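Side-chain contacts in putative fumarylpyruvate hydrolase (Burkholderia cenocepacia, PDB 4MAQ), which is a putative hydrolase of the fumarylacetoacetate hydrolase family, with two copies in its assembly and mixed beta-sheets in each chain: residues P59-K64 against P187-Y192; R35-G40 against R195-K200. All coordinates share one frame; numbering follows the deposited sequence.

Contact 1: P59-K64 against P187-Y192; sequences PFFFTK and PDVIAY. With EDO (1,2-ethanediol), chain C.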
ATOM      1  N   PRO B  59     -17.940  -5.901   5.477  1.00 14.96           N
ATOM      2  CA  PRO B  59     -17.300  -4.899   4.625  1.00 15.43           C
ATOM      3  C   PRO B  59     -16.125  -5.503   3.860  1.00 13.86           C
ATOM      4  O   PRO B  59     -15.610  -6.561   4.221  1.00 18.92           O
ATOM      5  CB  PRO B  59     -16.762  -3.885   5.635  1.00 15.34           C
ATOM      6  CG  PRO B  59     -16.479  -4.703   6.862  1.00 16.37           C
ATOM      7  CD  PRO B  59     -17.535  -5.780   6.890  1.00 15.25           C
ATOM      8  N   PHE B  60     -15.709  -4.839   2.797  1.00 11.95           N
ATOM      9  CA  PHE B  60     -14.427  -5.151   2.148  1.00 11.63           C
ATOM     10  C   PHE B  60     -13.576  -3.890   2.136  1.00 10.04           C
ATOM     11  O   PHE B  60     -14.079  -2.787   2.414  1.00 11.74           O
ATOM     12  CB  PHE B  60     -14.628  -5.740   0.746  1.00 12.16           C
ATOM     13  CG  PHE B  60     -15.123  -4.760  -0.286  1.00 11.96           C
ATOM     14  CD1 PHE B  60     -16.494  -4.548  -0.480  1.00 16.16           C
ATOM     15  CD2 PHE B  60     -14.223  -4.069  -1.107  1.00 13.99           C
ATOM     16  CE1 PHE B  60     -16.950  -3.645  -1.455  1.00 15.31           C
ATOM     17  CE2 PHE B  60     -14.682  -3.172  -2.086  1.00 14.64           C
ATOM     18  CZ  PHE B  60     -16.045  -2.953  -2.260  1.00 14.89           C
ATOM     19  N   PHE B  61     -12.291  -4.058   1.841  1.00  9.94           N
ATOM     20  CA  PHE B  61     -11.319  -2.986   2.006  1.00  9.87           C
ATOM     21  C   PHE B  61     -10.342  -2.898   0.860  1.00  9.15           C
ATOM     22  O   PHE B  61      -9.923  -3.916   0.304  1.00 11.11           O
ATOM     23  CB  PHE B  61     -10.504  -3.228   3.278  1.00 11.27           C
ATOM     24  CG  PHE B  61     -11.327  -3.152   4.531  1.00 12.25           C
ATOM     25  CD1 PHE B  61     -11.954  -4.285   5.050  1.00 14.17           C
ATOM     26  CD2 PHE B  61     -11.467  -1.941   5.200  1.00 12.77           C
ATOM     27  CE1 PHE B  61     -12.728  -4.194   6.197  1.00 14.65           C
ATOM     28  CE2 PHE B  61     -12.215  -1.858   6.358  1.00 14.44           C
ATOM     29  CZ  PHE B  61     -12.846  -2.979   6.857  1.00 16.17           C
ATOM     30  N   PHE B  62      -9.938  -1.679   0.531  1.00  9.43           N
ATOM     31  CA  PHE B  62      -8.728  -1.482  -0.236  1.00  8.92           C
ATOM     32  C   PHE B  62      -7.826  -0.577   0.596  1.00  8.68           C
ATOM     33  O   PHE B  62      -8.180  -0.223   1.713  1.00 10.60           O
ATOM     34  CB  PHE B  62      -9.051  -0.925  -1.631  1.00  9.97           C
ATOM     35  CG  PHE B  62      -9.822   0.363  -1.611  1.00 10.69           C
ATOM     36  CD1 PHE B  62     -11.216   0.344  -1.539  1.00 12.21           C
ATOM     37  CD2 PHE B  62      -9.155   1.595  -1.659  1.00 11.86           C
ATOM     38  CE1 PHE B  62     -11.923   1.541  -1.502  1.00 13.91           C
ATOM     39  CE2 PHE B  62      -9.859   2.773  -1.630  1.00 13.60           C
ATOM     40  CZ  PHE B  62     -11.231   2.749  -1.567  1.00 13.34           C
ATOM     41  N   THR B  63      -6.642  -0.260   0.087  1.00  8.87           N
ATOM     42  CA  THR B  63      -5.686   0.572   0.821  1.00  8.35           C
ATOM     43  C   THR B  63      -5.150   1.665  -0.095  1.00  8.87           C
ATOM     44  O   THR B  63      -5.377   1.639  -1.285  1.00 10.07           O
ATOM     45  CB  THR B  63      -4.533  -0.289   1.386  1.00  9.80           C
ATOM     46  OG1 THR B  63      -3.853  -0.914   0.295  1.00 11.79           O
ATOM     47  CG2 THR B  63      -5.049  -1.395   2.322  1.00 11.97           C
ATOM     48  N   LYS B  64      -4.455   2.629   0.502  1.00  7.91           N
ATOM     49  CA  LYS B  64      -3.654   3.591  -0.225  1.00  7.69           C
ATOM     50  C   LYS B  64      -2.275   3.599   0.436  1.00  8.07           C
ATOM     51  O   LYS B  64      -2.168   3.312   1.631  1.00  8.72           O
ATOM     52  CB  LYS B  64      -4.248   5.002  -0.140  1.00  8.13           C
ATOM     53  CG  LYS B  64      -5.613   5.136  -0.821  1.00  9.09           C
ATOM     54  CD  LYS B  64      -6.160   6.565  -0.655  1.00  9.21           C
ATOM     55  CE  LYS B  64      -7.600   6.687  -1.175  1.00  8.93           C
ATOM     56  NZ  LYS B  64      -7.685   6.832  -2.656  1.00  9.35           N
ATOM     57  N   PRO B 187     -16.453   1.418  15.349  1.00 10.65           N
ATOM     58  CA  PRO B 187     -15.849   0.343  16.165  1.00 10.69           C
ATOM     59  C   PRO B 187     -15.813  -1.006  15.429  1.00 11.24           C
ATOM     60  O   PRO B 187     -14.852  -1.773  15.602  1.00 10.96           O
ATOM     61  CB  PRO B 187     -16.779   0.242  17.393  1.00 13.56           C
ATOM     62  CG  PRO B 187     -17.459   1.567  17.477  1.00 13.95           C
ATOM     63  CD  PRO B 187     -17.563   2.084  16.062  1.00 11.47           C
ATOM     64  N   ASP B 188     -16.834  -1.291  14.620  1.00 11.67           N
ATOM     65  CA  ASP B 188     -16.855  -2.546  13.858  1.00 11.41           C
ATOM     66  C   ASP B 188     -15.885  -2.525  12.694  1.00 10.85           C
ATOM     67  O   ASP B 188     -15.266  -3.524  12.402  1.00 10.93           O
ATOM     68  CB  ASP B 188     -18.244  -2.869  13.343  1.00 11.68           C
ATOM     69  CG  ASP B 188     -19.204  -3.135  14.454  1.00 15.51           C
ATOM     70  OD1 ASP B 188     -19.018  -4.138  15.133  1.00 22.52           O
ATOM     71  OD2 ASP B 188     -20.103  -2.328  14.648  1.00 21.49           O
ATOM     72  N   VAL B 189     -15.738  -1.374  12.045  1.00 10.33           N
ATOM     73  CA  VAL B 189     -14.753  -1.252  10.979  1.00  9.73           C
ATOM     74  C   VAL B 189     -13.343  -1.523  11.530  1.00 10.68           C
ATOM     75  O   VAL B 189     -12.571  -2.287  10.935  1.00 10.91           O
ATOM     76  CB  VAL B 189     -14.845   0.118  10.291  1.00 10.46           C
ATOM     77  CG1 VAL B 189     -13.722   0.261   9.282  1.00 11.86           C
ATOM     78  CG2 VAL B 189     -16.179   0.211   9.558  1.00 11.70           C
ATOM     79  N   ILE B 190     -13.028  -0.910  12.674  1.00 10.61           N
ATOM     80  CA  ILE B 190     -11.739  -1.122  13.329  1.00 10.14           C
ATOM     81  C   ILE B 190     -11.543  -2.606  13.635  1.00 10.52           C
ATOM     82  O   ILE B 190     -10.492  -3.174  13.361  1.00 11.49           O
ATOM     83  CB  ILE B 190     -11.631  -0.295  14.618  1.00 10.45           C
ATOM     84  CG1 ILE B 190     -11.511   1.197  14.262  1.00 10.81           C
ATOM     85  CG2 ILE B 190     -10.502  -0.790  15.511  1.00 11.94           C
ATOM     86  CD1 ILE B 190     -11.724   2.113  15.439  1.00 12.32           C
ATOM     87  N   ALA B 191     -12.543  -3.232  14.248  1.00 10.50           N
ATOM     88  CA  ALA B 191     -12.479  -4.661  14.561  1.00 10.88           C
ATOM     89  C   ALA B 191     -12.178  -5.520  13.311  1.00 11.28           C
ATOM     90  O   ALA B 191     -11.298  -6.389  13.346  1.00 12.11           O
ATOM     91  CB  ALA B 191     -13.774  -5.107  15.242  1.00 11.86           C
ATOM     92  N   TYR B 192     -12.885  -5.257  12.210  1.00 11.48           N
ATOM     93  CA  TYR B 192     -12.697  -6.000  10.975  1.00 11.27           C
ATOM     94  C   TYR B 192     -11.264  -5.844  10.431  1.00 11.23           C
ATOM     95  O   TYR B 192     -10.624  -6.846  10.063  1.00 13.24           O
ATOM     96  CB  TYR B 192     -13.699  -5.533   9.924  1.00 13.01           C
ATOM     97  CG  TYR B 192     -14.981  -6.321   9.881  1.00 13.82           C
ATOM     98  CD1 TYR B 192     -14.969  -7.627   9.418  1.00 17.79           C
ATOM     99  CD2 TYR B 192     -16.194  -5.773  10.296  1.00 16.09           C
ATOM    100  CE1 TYR B 192     -16.118  -8.380   9.355  1.00 18.80           C
ATOM    101  CE2 TYR B 192     -17.369  -6.523  10.248  1.00 20.16           C
ATOM    102  CZ  TYR B 192     -17.321  -7.834   9.776  1.00 22.91           C
ATOM    103  OH  TYR B 192     -18.443  -8.633   9.689  1.00 26.25           O
TER
HETATM  104  C1  EDO C 301      -0.897   0.457  -0.024  1.00 23.57           C
HETATM  105  O1  EDO C 301      -1.850   0.810  -1.030  1.00 19.72           O
HETATM  106  C2  EDO C 301       0.219  -0.439  -0.525  1.00 20.92           C
HETATM  107  O2  EDO C 301      -0.250  -1.751  -0.867  1.00 16.63           O

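Contact 2: R35-G40 against R195-K200; sequences RVFCVG and RSVELK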
ATOM      1  N   ARG B  35      -0.208   2.674   7.793  1.00  7.94           N
ATOM      2  CA  ARG B  35      -0.959   2.213   6.615  1.00  7.47           C
ATOM      3  C   ARG B  35      -2.285   2.961   6.505  1.00  7.58           C
ATOM      4  O   ARG B  35      -2.700   3.620   7.465  1.00  8.65           O
ATOM      5  CB  ARG B  35      -1.213   0.700   6.673  1.00  7.84           C
ATOM      6  CG  ARG B  35       0.020  -0.157   6.447  1.00  7.75           C
ATOM      7  CD  ARG B  35      -0.345  -1.637   6.461  1.00  7.62           C
ATOM      8  NE  ARG B  35       0.844  -2.470   6.636  1.00  8.79           N
ATOM      9  CZ  ARG B  35       0.819  -3.752   6.974  1.00  8.12           C
ATOM     10  NH1 ARG B  35      -0.346  -4.422   7.033  1.00  9.75           N
ATOM     11  NH2 ARG B  35       1.975  -4.352   7.275  1.00 10.09           N
ATOM     12  N   VAL B  36      -2.920   2.862   5.333  1.00  7.18           N
ATOM     13  CA  VAL B  36      -4.196   3.527   5.084  1.00  6.65           C
ATOM     14  C   VAL B  36      -5.199   2.488   4.585  1.00  7.45           C
ATOM     15  O   VAL B  36      -4.977   1.897   3.525  1.00  9.20           O
ATOM     16  CB  VAL B  36      -4.050   4.660   4.049  1.00  6.20           C
ATOM     17  CG1 VAL B  36      -5.407   5.353   3.815  1.00  8.59           C
ATOM     18  CG2 VAL B  36      -3.006   5.666   4.498  1.00  8.75           C
ATOM     19  N   PHE B  37      -6.283   2.276   5.339  1.00  7.95           N
ATOM     20  CA  PHE B  37      -7.309   1.307   4.971  1.00  7.42           C
ATOM     21  C   PHE B  37      -8.576   2.054   4.589  1.00  7.96           C
ATOM     22  O   PHE B  37      -8.945   3.039   5.257  1.00  9.69           O
ATOM     23  CB  PHE B  37      -7.613   0.394   6.159  1.00  8.47           C
ATOM     24  CG  PHE B  37      -6.393  -0.279   6.726  1.00  8.07           C
ATOM     25  CD1 PHE B  37      -5.893  -1.422   6.123  1.00  9.68           C
ATOM     26  CD2 PHE B  37      -5.734   0.224   7.850  1.00  7.74           C
ATOM     27  CE1 PHE B  37      -4.772  -2.068   6.621  1.00  9.33           C
ATOM     28  CE2 PHE B  37      -4.615  -0.428   8.349  1.00  9.04           C
ATOM     29  CZ  PHE B  37      -4.143  -1.568   7.737  1.00 10.37           C
ATOM     30  N   CYS B  38      -9.264   1.552   3.566  1.00  7.88           N
ATOM     31  CA  CYS B  38     -10.451   2.243   3.036  1.00  7.57           C
ATOM     32  C   CYS B  38     -11.572   1.232   2.873  1.00  8.00           C
ATOM     33  O   CYS B  38     -11.424   0.216   2.189  1.00  9.61           O
ATOM     34  CB  CYS B  38     -10.144   2.853   1.671  1.00  9.03           C
ATOM     35  SG  CYS B  38      -8.689   3.922   1.642  1.00  9.73           S
ATOM     36  N   VAL B  39     -12.695   1.486   3.515  1.00  8.87           N
ATOM     37  CA  VAL B  39     -13.806   0.574   3.401  0.50  9.71           C
ATOM     38  C   VAL B  39     -14.530   0.799   2.061  1.00 10.66           C
ATOM     39  O   VAL B  39     -14.642   1.941   1.566  1.00 14.08           O
ATOM     40  CB  VAL B  39     -14.721   0.694   4.632  0.50  8.93           C
ATOM     41  CG1 VAL B  39     -15.534   1.968   4.577  0.50  9.25           C
ATOM     42  CG2 VAL B  39     -15.599  -0.543   4.810  0.50 10.45           C
ATOM     43  N   GLY B  40     -14.903  -0.323   1.471  0.50 13.09           N
ATOM     44  CA  GLY B  40     -15.821  -0.300   0.390  0.50 16.18           C
ATOM     45  C   GLY B  40     -17.155   0.112   0.971  0.50 17.06           C
ATOM     46  O   GLY B  40     -17.293   0.540   2.117  0.50 18.63           O
ATOM     47  N   ARG B 195      -8.722  -7.972  12.276  1.00 10.25           N
ATOM     48  CA  ARG B 195      -8.762  -9.419  12.103  1.00 10.43           C
ATOM     49  C   ARG B 195      -8.002  -9.849  10.841  1.00 10.66           C
ATOM     50  O   ARG B 195      -7.763 -11.032  10.654  1.00 12.09           O
ATOM     51  CB  ARG B 195     -10.212  -9.942  12.110  1.00 13.07           C
ATOM     52  CG  ARG B 195     -10.872  -9.758  13.473  1.00 16.08           C
ATOM     53  CD  ARG B 195     -12.197 -10.488  13.597  1.00 19.25           C
ATOM     54  NE  ARG B 195     -13.273  -9.893  12.808  1.00 26.15           N
ATOM     55  CZ  ARG B 195     -14.210  -9.077  13.299  1.00 32.20           C
ATOM     56  NH1 ARG B 195     -14.211  -8.728  14.580  1.00 39.60           N
ATOM     57  NH2 ARG B 195     -15.153  -8.599  12.499  1.00 34.76           N
ATOM     58  N   SER B 196      -7.632  -8.888   9.986  1.00  9.59           N
ATOM     59  CA  SER B 196      -6.896  -9.146   8.754  1.00 10.30           C
ATOM     60  C   SER B 196      -5.395  -8.901   8.903  1.00  9.06           C
ATOM     61  O   SER B 196      -4.578  -9.670   8.373  1.00  9.26           O
ATOM     62  CB  SER B 196      -7.458  -8.258   7.661  1.00 12.23           C
ATOM     63  OG  SER B 196      -6.650  -8.368   6.500  1.00 12.54           O
ATOM     64  N   VAL B 197      -5.040  -7.832   9.633  1.00  9.32           N
ATOM     65  CA  VAL B 197      -3.652  -7.466   9.895  1.00  9.92           C
ATOM     66  C   VAL B 197      -3.603  -6.974  11.335  1.00  9.92           C
ATOM     67  O   VAL B 197      -4.634  -6.704  11.921  1.00 11.14           O
ATOM     68  CB  VAL B 197      -3.147  -6.318   8.969  1.00 10.78           C
ATOM     69  CG1 VAL B 197      -3.106  -6.735   7.494  1.00 12.90           C
ATOM     70  CG2 VAL B 197      -3.983  -5.052   9.147  1.00 11.82           C
ATOM     71  N   GLU B 198      -2.410  -6.789  11.879  1.00 10.51           N
ATOM     72  CA  GLU B 198      -2.305  -6.083  13.140  1.00  9.72           C
ATOM     73  C   GLU B 198      -2.484  -4.591  12.864  1.00  9.30           C
ATOM     74  O   GLU B 198      -1.743  -4.003  12.085  1.00  9.66           O
ATOM     75  CB  GLU B 198      -0.960  -6.332  13.826  1.00 11.61           C
ATOM     76  CG  GLU B 198      -0.942  -5.721  15.212  1.00 13.09           C
ATOM     77  CD  GLU B 198       0.424  -5.729  15.854  1.00 17.78           C
ATOM     78  OE1 GLU B 198       1.423  -6.028  15.163  1.00 25.53           O
ATOM     79  OE2 GLU B 198       0.483  -5.446  17.059  1.00 24.57           O
ATOM     80  N   LEU B 199      -3.473  -3.981  13.503  1.00  9.89           N
ATOM     81  CA  LEU B 199      -3.641  -2.545  13.437  1.00  9.36           C
ATOM     82  C   LEU B 199      -2.527  -1.895  14.235  1.00 10.30           C
ATOM     83  O   LEU B 199      -2.094  -2.431  15.266  1.00 10.46           O
ATOM     84  CB  LEU B 199      -4.996  -2.186  14.021  1.00 11.43           C
ATOM     85  CG  LEU B 199      -5.613  -0.859  13.691  1.00 13.17           C
ATOM     86  CD1 LEU B 199      -5.952  -0.786  12.197  1.00 14.18           C
ATOM     87  CD2 LEU B 199      -6.820  -0.610  14.582  1.00 17.62           C
ATOM     88  N   LYS B 200      -2.044  -0.749  13.760  1.00  9.54           N
ATOM     89  CA  LYS B 200      -0.921  -0.075  14.421  1.00  9.83           C
ATOM     90  C   LYS B 200      -1.213   1.391  14.659  1.00  9.28           C
ATOM     91  O   LYS B 200      -1.920   2.016  13.871  1.00  9.40           O
ATOM     92  CB  LYS B 200       0.354  -0.180  13.570  1.00 10.53           C
ATOM     93  CG  LYS B 200       0.872  -1.596  13.358  1.00 12.34           C
ATOM     94  CD  LYS B 200       1.471  -2.187  14.613  1.00 16.19           C
ATOM     95  CE  LYS B 200       2.595  -3.144  14.238  1.00 24.50           C
ATOM     96  NZ  LYS B 200       3.260  -3.669  15.459  1.00 28.52           N
TER

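Contact 1: P59-K64 against P187-Y192
One face of the Tyr192 ring is taken by the pyrrolidine of Pro59, whose CD sits 3.5 Å from the ring centroid and 14° off its normal, the geometry of a CH-pi contact. Pro59 CD comes within 3.4 Å of Tyr192 CE2, while Pro59 CG lies nearer the inner end of the ring, 3.6 Å from Tyr192 CD2. The Phe61 ring meets the helix differently: Val189 CG1 stands at its edge, close to the ring plane and 3.9 Å from Phe61 CE2, and Tyr192 CB approaches obliquely, 4.1 Å from Phe61 CE1. That valine methyl is the branch anti to the backbone N (chi1 174°), which carries it to the phenylalanine.

In the fold, the start of strand 61-64 and Pro59, two residues ahead of it, are joined here to one side of helix 186-196, where Val189 and Tyr192 are three residues, nearly one turn, apart. Trp184 meets Tyr192 edge-to-face, and Phe61 also meets Trp138 of the second subunit, their planes about 15° apart. Farther along the strand, Thr63 OG1 accepts a hydrogen bond of 3.0 Å from O1 of 1,2-ethanediol, which is also bonded to Thr63 of the second subunit.

Contact 2: R35-G40 against R195-K200
Phe37 and Val197 have the most surface buried in this contact, and they meet through the far end of the ring: Phe37 CZ is 3.8 Å from Val197 CG2, with Phe37 CE1 at 4.0 Å from the same methyl. The approach is oblique to the ring. The two methyls of Val197 divide the work, because chi1 of -65° places CG2 between the backbone N and the carbonyl carbon, directed at the phenylalanine, and sends CG1 to Arg35. There Val197 CG1 lies at the edge of the guanidinium, near its plane and 3.6 Å from Arg35 NH1, a van der Waals contact of a methyl with the rim of a charged group.

Strand 36-39 belongs to the mixed sheet, between strands 61-64 and 204-206, and Phe37 projects from it toward the segment that follows helix 186-196. Val193 of that helix also touches the ring. Leu199 brings a second methyl against the ring, its CD1 4.1 Å from Phe37 CE2 and likewise oblique to it.

The polar end of Arg35 is held across the dimer interface: its NE forms a salt bridge with Asp67 of the second subunit and its NH1 another with Asp143 of that subunit, and the two bridges probably hold the guanidinium in place beside the valine. Asp143 of the second subunit also accepts a hydrogen bond from the backbone N of Glu198.

The centres of contacts 1 and 2 lie about 6 Å apart, on the same side of the chain's centre. Strands 36-39 and 61-64, consecutive in the chain, are antiparallel neighbours in the mixed sheet; the backbone distance from Phe62 O to Cys38 N, 2.8 Å, indicates a probable hydrogen bond. Contact 1 uses residues within helix 186-196, whereas contact 2 uses Val197 and Leu199 just past its C-terminal end, on a segment that begins in its last turn. Along the chain, 59-64 and 187-192 fall inside the loop closed by 35-40 and 195-200. One helix and its exit thus pack against adjacent strands, and both contacts touch the second subunit, linking this packing to the dimer interface.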